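Local structure of Alr4995 protein (Nostoc sp., 6LRF) at residues 113-118 with 145-150; 284-289 with 436-441; 302-307 with 314-319; 346-351 with 379-384. The protein is a bifunctional enzyme that acts as arginine dihydrolase and as ornithine cyclodeaminase, probably turning arginine into ornithine and ornithine onward into proline. All coordinates share one frame; numbering follows the deposited sequence.

Contact 1: 113-118 with 145-150; sequences KDLPFE and HPYLAK
The irregular loop 113-118, carrying Leu115 and Phe117, runs beside helix 145-150, which presents Tyr147 and Leu148 to it. The backbones keep well apart, the nearest CA atoms being those of Phe117 and His145 at 8.8 Å, and side chains alone bridge the gap. Leu148 and Phe117 reach toward each other from opposite directions, and the leucine's CD2 settles over one face of the ring in a CH-pi contact, 3.8 Å from its centroid and 20° off the normal. CD2 covers the face near its rim while CD1 sits just beyond it, 3.5 Å from Phe117 CE1. Phe117 extends to the helix because its CG is anti to the backbone N (chi1 165°). One helical position earlier, Tyr147 is met obliquely by Leu115, with CD2 of the leucine 3.5 Å from CE2 of the tyrosine. Leu111 also touches both Phe117 and Tyr147, while Asp114 O is hydrogen-bonded to Gln326 of the second subunit. The contact fastens a loop onto the helix of a beta-alpha-beta crossover joining the parallel strands 132-136 and 155-160, consistent with one alpha/beta unit of the alpha/beta propeller, the fold of the guanidino-group-modifying family to which this part belongs.

Contact 2: 284-289 with 436-441; sequences ESRIIR and DVLGIR
The guanidinium group of Arg286 is approached obliquely by two methyls: Val437 CG2 lies 3.8 Å from Arg286 NH1, and Leu438 CD2 is equally close to that nitrogen and nears NH2. The other flat group, the Asp436 carboxylate, keeps its OD1 5.4 Å from Arg286 NH1, too far to pair but probably a favourable field for the cation. That OD1 instead accepts Val437 N at 2.6 Å on its anti side, 15° out of plane, and OD2 is hydrogen-bonded to His340. Arg286 gets there with a chain extended from CG to NE, CG opposite the backbone N (chi1 -171°); its NH2 has a long, weak ion pair with Asp357. With an alanine for Arg286, the Val437 and Leu438 methyls would probably lose their cover from the guanidinium group, and Asp357 the cation it weakly pairs with. Strand 280-292 is paired through Arg286 with Val335 of strand 329-337, whereas residues 436-439 join strand 432-435 to strand 440-442, Val437 resting on Ile347 and Ser348 of helix 340-352.

Contact 3: 302-307 with 314-319; sequences RALDMI and FQVLNF
In a helix-turn-strand unit, helix 299-310 packs against strand 313-320, which follows it, Leu304 and Ile307 facing Phe314; the short segments run at 150° with axes 9.9 Å apart. Leu304 CD2 sits over the middle of the phenylalanine ring, 3.9 Å from its centroid and 12° off the normal, a CH-pi contact. Its CD1, 4.0 Å from Phe314 CZ, covers the far rim and grazes Val316 CG2. Ile307 comes from the edge, where its CG2 lies near the ring plane and its CD1 touches Phe314 CB at 4.1 Å. With CG between N and the carbonyl carbon (chi1 66°), the ring turns toward the helix, face to Leu304. A serine in place of Phe314 would probably open a gap beside Leu304's methyls and remove the ring edge beside Ile307 CG2. The strand pairs with 329-337, with a classic beta bulge where Leu317 and Asn318 face Glu332; Ile307 packs on Ile346 of helix 340-352, and, in the second subunit, Phe314 touches Asp296 and Val316 touches Leu321.

Contact 4: 346-351 with 379-384; sequences IISLLI and DFYVST
The polar link between Ser348 and Tyr381 is indirect: a water donates to the helical carbonyl Ser348 O at 2.8 Å and is hydrogen-bonded to Tyr381 OH, also at 2.8 Å. The serine hydroxyl is engaged with Glu344 O of its own helix; its OG is a loose 4.3 Å from Tyr381 CE1. Ile351, one turn on, makes the apolar contact, its CD1 oblique to the ring, 4.5 Å from Tyr381 CE1; its CG2 is in van der Waals proximity to Tyr381 OH (4.2 Å). The first torsion of Tyr381, CG opposite the backbone N (chi1 168°), directs it at the helix; its backbone is hydrogen-bonded to that of Ile434. Phe380 and Val382 pack on helix 554-567, whose Arg555 also touches Ser348. With side-chain contacts all beyond 4 Å, the water supplies the one specific bridge, giving the buried tyrosine hydroxyl a partner, connecting it to a helix carbonyl it does not touch, and probably helping hold the ring's hydroxyl end at its distance from the helix.

In the fold
Contacts 2, 3 and 4 form one packed region, while contact 1 stands apart in the dimethylarginine dimethylhydrolase-like part. Contacts 2 and 4, centres 10 Å apart, are tied by a probable hydrogen bond from Asp436 N to Asp379 O (3.0 Å) and by Ile440 CD1 against Tyr381 CD1. Contact 3 meets contact 2 where Ile287 CD1 lies 3.6 Å from Leu317 CD1. It meets contact 4 helix to helix, through Ala303 CB and Leu350 CD2 (3.8 Å). Contact 1 comes within about 5 Å of contact 3 and about 6 Å of contact 2, nearest atoms, touching neither; its helix packs on strand 280-292, which continues through contact 2. Contacts 1 and 3 both reach the second subunit.

Contact 1: 113-118 with 145-150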
loop_
_atom_site.group_PDB
_atom_site.type_symbol
_atom_site.label_atom_id
_atom_site.label_comp_id
_atom_site.label_asym_id
_atom_site.label_seq_id
_atom_site.Cartn_x
_atom_site.Cartn_y
_atom_site.Cartn_z
ATOM N N LYS B 113 -52.402 -9.685 -6.850
ATOM C CA LYS B 113 -51.858 -10.553 -5.804
ATOM C C LYS B 113 -50.322 -10.589 -5.802
ATOM O O LYS B 113 -49.709 -10.951 -4.792
ATOM C CB LYS B 113 -52.436 -11.972 -5.912
ATOM C CG LYS B 113 -53.889 -12.053 -5.410
ATOM C CD LYS B 113 -54.293 -13.431 -4.884
ATOM C CE LYS B 113 -54.567 -13.384 -3.371
ATOM N NZ LYS B 113 -55.913 -12.864 -2.990
ATOM N N ASP B 114 -49.700 -10.181 -6.903
ATOM C CA ASP B 114 -48.239 -10.140 -6.973
ATOM C C ASP B 114 -47.705 -8.719 -6.775
ATOM O O ASP B 114 -46.597 -8.391 -7.199
ATOM C CB ASP B 114 -47.757 -10.689 -8.314
ATOM C CG ASP B 114 -48.101 -9.768 -9.463
ATOM O OD1 ASP B 114 -49.188 -9.145 -9.411
ATOM O OD2 ASP B 114 -47.292 -9.662 -10.412
ATOM N N LEU B 115 -48.501 -7.870 -6.133
ATOM C CA LEU B 115 -48.111 -6.484 -5.919
ATOM C C LEU B 115 -48.205 -6.146 -4.439
ATOM O O LEU B 115 -49.216 -5.617 -3.981
ATOM C CB LEU B 115 -48.991 -5.557 -6.743
ATOM C CG LEU B 115 -48.517 -4.123 -6.920
ATOM C CD1 LEU B 115 -47.101 -4.155 -7.453
ATOM C CD2 LEU B 115 -49.443 -3.413 -7.908
ATOM N N PRO B 116 -47.155 -6.469 -3.683
ATOM C CA PRO B 116 -47.208 -6.303 -2.227
ATOM C C PRO B 116 -47.332 -4.853 -1.753
ATOM O O PRO B 116 -46.808 -3.915 -2.362
ATOM C CB PRO B 116 -45.882 -6.928 -1.745
ATOM C CG PRO B 116 -45.052 -7.124 -2.963
ATOM C CD PRO B 116 -45.987 -7.257 -4.115
ATOM N N PHE B 117 -48.057 -4.696 -0.653
ATOM C CA PHE B 117 -48.277 -3.401 -0.013
ATOM C C PHE B 117 -48.684 -3.669 1.413
ATOM O O PHE B 117 -49.601 -4.455 1.642
ATOM C CB PHE B 117 -49.358 -2.607 -0.723
ATOM C CG PHE B 117 -49.865 -1.442 0.071
ATOM C CD1 PHE B 117 -49.105 -0.293 0.194
ATOM C CD2 PHE B 117 -51.106 -1.499 0.696
ATOM C CE1 PHE B 117 -49.568 0.787 0.922
ATOM C CE2 PHE B 117 -51.580 -0.423 1.433
ATOM C CZ PHE B 117 -50.810 0.726 1.544
ATOM N N GLU B 118 -48.029 -3.047 2.387
ATOM C CA GLU B 118 -48.269 -3.487 3.759
ATOM C C GLU B 118 -48.903 -2.435 4.665
ATOM O O GLU B 118 -48.584 -2.330 5.853
ATOM C CB GLU B 118 -46.965 -4.030 4.346
ATOM C CG GLU B 118 -46.542 -5.282 3.552
ATOM C CD GLU B 118 -45.530 -6.172 4.261
ATOM O OE1 GLU B 118 -44.954 -5.744 5.285
ATOM O OE2 GLU B 118 -45.313 -7.306 3.777
ATOM N N HIS B 145 -48.088 2.452 -5.400
ATOM C CA HIS B 145 -48.379 3.812 -4.995
ATOM C C HIS B 145 -49.437 4.494 -5.876
ATOM O O HIS B 145 -50.288 5.216 -5.341
ATOM C CB HIS B 145 -47.082 4.636 -4.935
ATOM C CG HIS B 145 -46.134 4.161 -3.876
ATOM N ND1 HIS B 145 -44.974 4.830 -3.546
ATOM C CD2 HIS B 145 -46.190 3.086 -3.053
ATOM C CE1 HIS B 145 -44.350 4.177 -2.581
ATOM N NE2 HIS B 145 -45.072 3.120 -2.258
ATOM N N PRO B 146 -49.409 4.276 -7.203
ATOM C CA PRO B 146 -50.506 4.870 -7.991
ATOM C C PRO B 146 -51.908 4.330 -7.654
ATOM O O PRO B 146 -52.891 5.032 -7.866
ATOM C CB PRO B 146 -50.146 4.503 -9.435
ATOM C CG PRO B 146 -48.625 4.344 -9.405
ATOM C CD PRO B 146 -48.363 3.695 -8.072
ATOM N N TYR B 147 -51.992 3.097 -7.165
ATOM C CA TYR B 147 -53.264 2.518 -6.757
ATOM C C TYR B 147 -53.775 3.237 -5.524
ATOM O O TYR B 147 -54.970 3.532 -5.409
ATOM C CB TYR B 147 -53.109 1.023 -6.470
ATOM C CG TYR B 147 -52.948 0.157 -7.701
ATOM C CD1 TYR B 147 -54.051 -0.391 -8.338
ATOM C CD2 TYR B 147 -51.685 -0.133 -8.213
ATOM C CE1 TYR B 147 -53.902 -1.198 -9.470
ATOM C CE2 TYR B 147 -51.526 -0.934 -9.338
ATOM C CZ TYR B 147 -52.639 -1.465 -9.957
ATOM O OH TYR B 147 -52.490 -2.264 -11.066
ATOM N N LEU B 148 -52.858 3.524 -4.605
ATOM C CA LEU B 148 -53.219 4.207 -3.381
ATOM C C LEU B 148 -53.818 5.561 -3.715
ATOM O O LEU B 148 -54.816 5.994 -3.123
ATOM C CB LEU B 148 -52.007 4.389 -2.480
ATOM C CG LEU B 148 -51.205 3.148 -2.155
ATOM C CD1 LEU B 148 -50.091 3.530 -1.195
ATOM C CD2 LEU B 148 -52.111 2.106 -1.544
ATOM N N ALA B 149 -53.191 6.229 -4.673
ATOM C CA ALA B 149 -53.567 7.584 -5.018
ATOM C C ALA B 149 -54.956 7.602 -5.660
ATOM O O ALA B 149 -55.794 8.429 -5.325
ATOM C CB ALA B 149 -52.542 8.178 -5.945
ATOM N N LYS B 150 -55.168 6.682 -6.594
ATOM C CA LYS B 150 -56.423 6.548 -7.339
ATOM C C LYS B 150 -57.587 6.142 -6.430
ATOM O O LYS B 150 -58.664 6.715 -6.498
ATOM C CB LYS B 150 -56.240 5.516 -8.457
ATOM C CG LYS B 150 -57.477 5.233 -9.281
ATOM C CD LYS B 150 -57.192 4.229 -10.401
ATOM C CE LYS B 150 -56.761 2.872 -9.849
ATOM N NZ LYS B 150 -56.765 1.830 -10.919
#

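Contact 2: 284-289 with 436-441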
loop_
_atom_site.group_PDB
_atom_site.type_symbol
_atom_site.label_atom_id
_atom_site.label_comp_id
_atom_site.label_asym_id
_atom_site.label_seq_id
_atom_site.Cartn_x
_atom_site.Cartn_y
_atom_site.Cartn_z
ATOM N N GLU B 284 -43.658 7.315 -12.226
ATOM C CA GLU B 284 -43.659 7.211 -13.684
ATOM C C GLU B 284 -43.228 5.826 -14.156
ATOM O O GLU B 284 -42.504 5.118 -13.462
ATOM C CB GLU B 284 -42.725 8.243 -14.301
ATOM C CG GLU B 284 -43.220 9.651 -14.234
ATOM C CD GLU B 284 -42.258 10.608 -14.903
ATOM O OE1 GLU B 284 -41.181 10.146 -15.358
ATOM O OE2 GLU B 284 -42.585 11.808 -14.993
ATOM N N SER B 285 -43.666 5.471 -15.357
ATOM C CA SER B 285 -43.417 4.160 -15.926
ATOM C C SER B 285 -43.085 4.305 -17.388
ATOM O O SER B 285 -43.567 5.217 -18.053
ATOM C CB SER B 285 -44.629 3.250 -15.757
ATOM O OG SER B 285 -44.553 2.549 -14.532
ATOM N N ARG B 286 -42.269 3.378 -17.876
ATOM C CA ARG B 286 -41.765 3.416 -19.234
ATOM C C ARG B 286 -41.347 2.001 -19.608
ATOM O O ARG B 286 -40.692 1.318 -18.830
ATOM C CB ARG B 286 -40.594 4.393 -19.326
ATOM C CG ARG B 286 -40.098 4.695 -20.713
ATOM C CD ARG B 286 -39.260 5.952 -20.681
ATOM N NE ARG B 286 -38.436 6.102 -21.875
ATOM C CZ ARG B 286 -37.799 7.226 -22.195
ATOM N NH1 ARG B 286 -37.919 8.287 -21.407
ATOM N NH2 ARG B 286 -37.053 7.294 -23.300
ATOM N N ILE B 287 -41.743 1.534 -20.780
ATOM C CA ILE B 287 -41.280 0.233 -21.217
ATOM C C ILE B 287 -40.044 0.423 -22.108
ATOM O O ILE B 287 -40.038 1.250 -23.014
ATOM C CB ILE B 287 -42.384 -0.543 -21.955
ATOM C CG1 ILE B 287 -43.481 -0.959 -20.964
ATOM C CG2 ILE B 287 -41.810 -1.779 -22.653
ATOM C CD1 ILE B 287 -44.685 -1.643 -21.615
ATOM N N ILE B 288 -38.976 -0.302 -21.808
ATOM C CA ILE B 288 -37.783 -0.231 -22.641
ATOM C C ILE B 288 -37.520 -1.594 -23.275
ATOM O O ILE B 288 -38.008 -2.620 -22.802
ATOM C CB ILE B 288 -36.549 0.239 -21.834
ATOM C CG1 ILE B 288 -36.293 -0.688 -20.651
ATOM C CG2 ILE B 288 -36.728 1.667 -21.356
ATOM C CD1 ILE B 288 -35.159 -1.675 -20.881
ATOM N N ARG B 289 -36.762 -1.601 -24.361
ATOM C CA ARG B 289 -36.371 -2.856 -24.994
ATOM C C ARG B 289 -34.846 -2.972 -24.990
ATOM O O ARG B 289 -34.141 -1.982 -25.200
ATOM C CB ARG B 289 -36.937 -2.930 -26.415
ATOM C CG ARG B 289 -36.693 -4.231 -27.160
ATOM C CD ARG B 289 -37.434 -4.210 -28.489
ATOM N NE ARG B 289 -37.016 -5.283 -29.386
ATOM C CZ ARG B 289 -37.540 -6.504 -29.377
ATOM N NH1 ARG B 289 -38.497 -6.806 -28.502
ATOM N NH2 ARG B 289 -37.106 -7.423 -30.238
ATOM N N ASP B 436 -33.880 16.819 -20.940
ATOM C CA ASP B 436 -34.628 15.581 -20.708
ATOM C C ASP B 436 -33.873 14.389 -21.312
ATOM O O ASP B 436 -32.653 14.450 -21.499
ATOM C CB ASP B 436 -36.050 15.690 -21.281
ATOM C CG ASP B 436 -37.065 14.829 -20.523
ATOM O OD1 ASP B 436 -37.002 13.579 -20.628
ATOM O OD2 ASP B 436 -37.939 15.406 -19.838
ATOM N N VAL B 437 -34.577 13.297 -21.595
ATOM C CA VAL B 437 -33.913 12.054 -21.989
ATOM C C VAL B 437 -34.593 11.368 -23.166
ATOM O O VAL B 437 -34.345 10.201 -23.441
ATOM C CB VAL B 437 -33.843 11.044 -20.796
ATOM C CG1 VAL B 437 -32.961 11.589 -19.658
ATOM C CG2 VAL B 437 -35.244 10.722 -20.271
ATOM N N LEU B 438 -35.455 12.091 -23.866
ATOM C CA LEU B 438 -36.083 11.555 -25.070
ATOM C C LEU B 438 -35.202 11.710 -26.304
ATOM O O LEU B 438 -34.381 12.620 -26.380
ATOM C CB LEU B 438 -37.425 12.250 -25.325
ATOM C CG LEU B 438 -38.501 12.053 -24.264
ATOM C CD1 LEU B 438 -39.713 12.918 -24.592
ATOM C CD2 LEU B 438 -38.865 10.588 -24.213
ATOM N N GLY B 439 -35.377 10.809 -27.264
ATOM C CA GLY B 439 -34.751 10.941 -28.562
ATOM C C GLY B 439 -33.242 10.880 -28.512
ATOM O O GLY B 439 -32.559 11.607 -29.230
ATOM N N ILE B 440 -32.721 10.013 -27.651
ATOM C CA ILE B 440 -31.278 9.808 -27.536
ATOM C C ILE B 440 -30.989 8.318 -27.496
ATOM O O ILE B 440 -31.608 7.579 -26.734
ATOM C CB ILE B 440 -30.707 10.478 -26.274
ATOM C CG1 ILE B 440 -31.112 11.948 -26.213
ATOM C CG2 ILE B 440 -29.161 10.341 -26.230
ATOM C CD1 ILE B 440 -31.187 12.524 -24.819
ATOM N N ARG B 441 -30.055 7.864 -28.317
ATOM C CA ARG B 441 -29.626 6.475 -28.228
ATOM C C ARG B 441 -28.118 6.393 -28.415
ATOM O O ARG B 441 -27.497 7.284 -29.001
ATOM C CB ARG B 441 -30.351 5.610 -29.262
ATOM C CG ARG B 441 -29.996 5.930 -30.707
ATOM C CD ARG B 441 -30.945 5.193 -31.639
ATOM N NE ARG B 441 -30.615 5.398 -33.048
ATOM C CZ ARG B 441 -31.420 5.075 -34.059
ATOM N NH1 ARG B 441 -31.040 5.293 -35.306
ATOM N NH2 ARG B 441 -32.604 4.536 -33.816
#

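Contact 3: 302-307 with 314-319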
loop_
_atom_site.group_PDB
_atom_site.type_symbol
_atom_site.label_atom_id
_atom_site.label_comp_id
_atom_site.label_asym_id
_atom_site.label_seq_id
_atom_site.Cartn_x
_atom_site.Cartn_y
_atom_site.Cartn_z
ATOM N N ARG B 302 -26.986 -6.168 -15.477
ATOM C CA ARG B 302 -26.472 -4.844 -15.157
ATOM C C ARG B 302 -27.553 -3.765 -15.272
ATOM O O ARG B 302 -27.590 -2.837 -14.471
ATOM C CB ARG B 302 -25.291 -4.495 -16.061
ATOM C CG ARG B 302 -23.962 -5.072 -15.592
ATOM C CD ARG B 302 -22.856 -4.836 -16.626
ATOM N NE ARG B 302 -23.075 -5.628 -17.836
ATOM C CZ ARG B 302 -22.251 -5.659 -18.881
ATOM N NH1 ARG B 302 -22.541 -6.417 -19.932
ATOM N NH2 ARG B 302 -21.137 -4.934 -18.877
ATOM N N ALA B 303 -28.424 -3.897 -16.267
ATOM C CA ALA B 303 -29.535 -2.964 -16.442
ATOM C C ALA B 303 -30.475 -2.994 -15.238
ATOM O O ALA B 303 -30.844 -1.949 -14.695
ATOM C CB ALA B 303 -30.291 -3.284 -17.699
ATOM N N LEU B 304 -30.832 -4.196 -14.800
ATOM C CA LEU B 304 -31.716 -4.348 -13.648
ATOM C C LEU B 304 -31.106 -3.780 -12.369
ATOM O O LEU B 304 -31.793 -3.128 -11.580
ATOM C CB LEU B 304 -32.087 -5.822 -13.467
ATOM C CG LEU B 304 -32.723 -6.385 -14.736
ATOM C CD1 LEU B 304 -33.206 -7.831 -14.570
ATOM C CD2 LEU B 304 -33.853 -5.482 -15.241
ATOM N N ASP B 305 -29.815 -4.003 -12.172
ATOM C CA ASP B 305 -29.092 -3.462 -11.018
ATOM C C ASP B 305 -29.100 -1.946 -10.940
ATOM O O ASP B 305 -29.280 -1.372 -9.866
ATOM C CB ASP B 305 -27.633 -3.941 -11.030
ATOM C CG ASP B 305 -27.462 -5.288 -10.361
ATOM O OD1 ASP B 305 -28.351 -6.151 -10.533
ATOM O OD2 ASP B 305 -26.448 -5.480 -9.651
HETATM N N MSE B 306 -28.867 -1.302 -12.072
HETATM C CA MSE B 306 -28.900 0.152 -12.131
HETATM C C MSE B 306 -30.268 0.707 -11.798
HETATM O O MSE B 306 -30.371 1.682 -11.079
HETATM C CB MSE B 306 -28.499 0.647 -13.514
HETATM C CG MSE B 306 -27.015 0.648 -13.740
HETATM SE SE MSE B 306 -26.613 0.884 -15.641
HETATM C CE MSE B 306 -24.673 1.173 -15.456
ATOM N N ILE B 307 -31.303 0.115 -12.379
ATOM C CA ILE B 307 -32.670 0.526 -12.115
ATOM C C ILE B 307 -32.928 0.554 -10.598
ATOM O O ILE B 307 -33.241 1.606 -10.032
ATOM C CB ILE B 307 -33.672 -0.416 -12.830
ATOM C CG1 ILE B 307 -33.527 -0.278 -14.351
ATOM C CG2 ILE B 307 -35.092 -0.126 -12.376
ATOM C CD1 ILE B 307 -34.411 -1.216 -15.169
ATOM N N PHE B 314 -38.611 -2.589 -11.415
ATOM C CA PHE B 314 -38.765 -3.107 -12.766
ATOM C C PHE B 314 -39.659 -4.323 -12.808
ATOM O O PHE B 314 -39.895 -4.974 -11.805
ATOM C CB PHE B 314 -37.400 -3.465 -13.372
ATOM C CG PHE B 314 -36.717 -4.612 -12.684
ATOM C CD1 PHE B 314 -37.016 -5.928 -13.022
ATOM C CD2 PHE B 314 -35.776 -4.379 -11.702
ATOM C CE1 PHE B 314 -36.401 -6.980 -12.374
ATOM C CE2 PHE B 314 -35.150 -5.430 -11.056
ATOM C CZ PHE B 314 -35.467 -6.732 -11.395
ATOM N N GLN B 315 -40.115 -4.634 -14.005
ATOM C CA GLN B 315 -40.830 -5.867 -14.264
ATOM C C GLN B 315 -40.416 -6.332 -15.656
ATOM O O GLN B 315 -40.609 -5.605 -16.626
ATOM C CB GLN B 315 -42.343 -5.641 -14.178
ATOM C CG GLN B 315 -43.174 -6.914 -14.044
ATOM C CD GLN B 315 -44.669 -6.648 -14.142
ATOM O OE1 GLN B 315 -45.108 -5.502 -14.310
ATOM N NE2 GLN B 315 -45.459 -7.711 -14.045
ATOM N N VAL B 316 -39.827 -7.519 -15.764
ATOM C CA VAL B 316 -39.511 -8.053 -17.087
ATOM C C VAL B 316 -40.807 -8.565 -17.729
ATOM O O VAL B 316 -41.407 -9.509 -17.252
ATOM C CB VAL B 316 -38.455 -9.174 -17.024
ATOM C CG1 VAL B 316 -38.076 -9.612 -18.433
ATOM C CG2 VAL B 316 -37.224 -8.703 -16.256
ATOM N N LEU B 317 -41.256 -7.919 -18.793
ATOM C CA LEU B 317 -42.533 -8.282 -19.393
ATOM C C LEU B 317 -42.433 -9.506 -20.296
ATOM O O LEU B 317 -43.407 -10.250 -20.458
ATOM C CB LEU B 317 -43.088 -7.104 -20.174
ATOM C CG LEU B 317 -43.279 -5.913 -19.237
ATOM C CD1 LEU B 317 -43.876 -4.738 -19.978
ATOM C CD2 LEU B 317 -44.149 -6.333 -18.048
ATOM N N ASN B 318 -41.260 -9.712 -20.887
ATOM C CA ASN B 318 -41.059 -10.857 -21.761
ATOM C C ASN B 318 -39.596 -11.056 -22.121
ATOM O O ASN B 318 -38.781 -10.141 -22.019
ATOM C CB ASN B 318 -41.883 -10.708 -23.043
ATOM C CG ASN B 318 -41.597 -9.417 -23.768
ATOM O OD1 ASN B 318 -40.574 -9.289 -24.442
ATOM N ND2 ASN B 318 -42.498 -8.442 -23.633
ATOM N N PHE B 319 -39.278 -12.261 -22.562
ATOM C CA PHE B 319 -37.921 -12.612 -22.946
ATOM C C PHE B 319 -37.987 -13.522 -24.160
ATOM O O PHE B 319 -38.614 -14.585 -24.106
ATOM C CB PHE B 319 -37.201 -13.303 -21.791
ATOM C CG PHE B 319 -35.730 -13.450 -21.991
ATOM C CD1 PHE B 319 -34.853 -12.518 -21.464
ATOM C CD2 PHE B 319 -35.217 -14.531 -22.695
ATOM C CE1 PHE B 319 -33.487 -12.646 -21.642
ATOM C CE2 PHE B 319 -33.844 -14.664 -22.884
ATOM C CZ PHE B 319 -32.983 -13.719 -22.355
#

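Contact 4: 346-351 with 379-384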
loop_
_atom_site.group_PDB
_atom_site.type_symbol
_atom_site.label_atom_id
_atom_site.label_comp_id
_atom_site.label_asym_id
_atom_site.label_seq_id
_atom_site.Cartn_x
_atom_site.Cartn_y
_atom_site.Cartn_z
ATOM N N ILE B 346 -32.206 7.105 -14.359
ATOM C CA ILE B 346 -32.247 5.715 -14.801
ATOM C C ILE B 346 -32.102 5.593 -16.310
ATOM O O ILE B 346 -31.287 4.816 -16.803
ATOM C CB ILE B 346 -33.564 5.027 -14.361
ATOM C CG1 ILE B 346 -33.609 4.865 -12.834
ATOM C CG2 ILE B 346 -33.746 3.684 -15.059
ATOM C CD1 ILE B 346 -35.009 4.597 -12.286
ATOM N N ILE B 347 -32.899 6.353 -17.045
ATOM C CA ILE B 347 -32.868 6.288 -18.500
ATOM C C ILE B 347 -31.489 6.706 -19.043
ATOM O O ILE B 347 -31.001 6.119 -20.016
ATOM C CB ILE B 347 -33.984 7.158 -19.101
ATOM C CG1 ILE B 347 -35.345 6.633 -18.635
ATOM C CG2 ILE B 347 -33.915 7.166 -20.626
ATOM C CD1 ILE B 347 -35.584 5.184 -18.983
ATOM N N SER B 348 -30.847 7.678 -18.394
ATOM C CA SER B 348 -29.494 8.072 -18.786
ATOM C C SER B 348 -28.522 6.901 -18.668
ATOM O O SER B 348 -27.685 6.693 -19.537
ATOM C CB SER B 348 -28.989 9.243 -17.936
ATOM O OG SER B 348 -29.718 10.422 -18.228
ATOM N N LEU B 349 -28.642 6.125 -17.601
ATOM C CA LEU B 349 -27.779 4.965 -17.437
ATOM C C LEU B 349 -28.119 3.884 -18.486
ATOM O O LEU B 349 -27.224 3.300 -19.111
ATOM C CB LEU B 349 -27.893 4.423 -16.006
ATOM C CG LEU B 349 -27.408 5.391 -14.911
ATOM C CD1 LEU B 349 -27.889 4.985 -13.511
ATOM C CD2 LEU B 349 -25.882 5.527 -14.922
ATOM N N LEU B 350 -29.408 3.645 -18.710
ATOM C CA LEU B 350 -29.835 2.598 -19.636
ATOM C C LEU B 350 -29.501 2.913 -21.098
ATOM O O LEU B 350 -29.234 2.006 -21.894
ATOM C CB LEU B 350 -31.330 2.359 -19.505
ATOM C CG LEU B 350 -31.777 1.698 -18.202
ATOM C CD1 LEU B 350 -33.295 1.473 -18.195
ATOM C CD2 LEU B 350 -31.015 0.396 -17.996
ATOM N N ILE B 351 -29.543 4.194 -21.448
ATOM C CA ILE B 351 -29.187 4.636 -22.792
ATOM C C ILE B 351 -27.785 4.127 -23.177
ATOM O O ILE B 351 -27.580 3.621 -24.284
ATOM C CB ILE B 351 -29.269 6.173 -22.902
ATOM C CG1 ILE B 351 -30.725 6.602 -23.072
ATOM C CG2 ILE B 351 -28.470 6.687 -24.097
ATOM C CD1 ILE B 351 -30.940 8.100 -22.920
ATOM N N ASP B 379 -31.889 21.005 -16.820
ATOM C CA ASP B 379 -32.151 19.621 -17.206
ATOM C C ASP B 379 -31.465 19.220 -18.514
ATOM O O ASP B 379 -31.902 18.287 -19.182
ATOM C CB ASP B 379 -33.659 19.357 -17.311
ATOM C CG ASP B 379 -33.991 17.872 -17.322
ATOM O OD1 ASP B 379 -33.291 17.094 -16.625
ATOM O OD2 ASP B 379 -34.932 17.487 -18.046
ATOM N N PHE B 380 -30.366 19.891 -18.864
ATOM C CA PHE B 380 -29.600 19.487 -20.047
ATOM C C PHE B 380 -29.133 18.042 -19.907
ATOM O O PHE B 380 -28.786 17.580 -18.816
ATOM C CB PHE B 380 -28.400 20.422 -20.285
ATOM C CG PHE B 380 -27.364 20.377 -19.199
ATOM C CD1 PHE B 380 -27.577 21.035 -18.002
ATOM C CD2 PHE B 380 -26.170 19.690 -19.386
ATOM C CE1 PHE B 380 -26.636 20.995 -16.994
ATOM C CE2 PHE B 380 -25.202 19.655 -18.384
ATOM C CZ PHE B 380 -25.440 20.308 -17.189
ATOM N N TYR B 381 -29.157 17.312 -21.014
ATOM C CA TYR B 381 -28.661 15.961 -21.004
ATOM C C TYR B 381 -27.129 15.994 -20.922
ATOM O O TYR B 381 -26.473 16.860 -21.526
ATOM C CB TYR B 381 -29.143 15.207 -22.237
ATOM C CG TYR B 381 -28.438 13.890 -22.465
ATOM C CD1 TYR B 381 -28.844 12.725 -21.822
ATOM C CD2 TYR B 381 -27.386 13.809 -23.367
ATOM C CE1 TYR B 381 -28.182 11.494 -22.055
ATOM C CE2 TYR B 381 -26.721 12.608 -23.601
ATOM C CZ TYR B 381 -27.110 11.461 -22.943
ATOM O OH TYR B 381 -26.422 10.292 -23.225
ATOM N N VAL B 382 -26.573 15.064 -20.150
ATOM C CA VAL B 382 -25.128 14.983 -19.962
ATOM C C VAL B 382 -24.512 13.896 -20.832
ATOM O O VAL B 382 -24.827 12.725 -20.684
ATOM C CB VAL B 382 -24.770 14.723 -18.491
ATOM C CG1 VAL B 382 -23.230 14.647 -18.314
ATOM C CG2 VAL B 382 -25.346 15.824 -17.617
ATOM N N SER B 383 -23.611 14.288 -21.726
ATOM C CA SER B 383 -23.030 13.344 -22.677
ATOM C C SER B 383 -22.056 12.372 -22.018
ATOM O O SER B 383 -21.524 12.620 -20.930
ATOM C CB SER B 383 -22.325 14.090 -23.801
ATOM O OG SER B 383 -21.306 14.894 -23.239
ATOM N N THR B 384 -21.843 11.257 -22.703
ATOM C CA THR B 384 -20.965 10.182 -22.248
ATOM C C THR B 384 -19.796 10.066 -23.226
ATOM O O THR B 384 -19.721 10.831 -24.197
ATOM C CB THR B 384 -21.727 8.847 -22.173
ATOM O OG1 THR B 384 -22.079 8.429 -23.496
ATOM C CG2 THR B 384 -23.014 9.020 -21.364
HETATM O O HOH W 1 -26.238 8.556 -21.036
#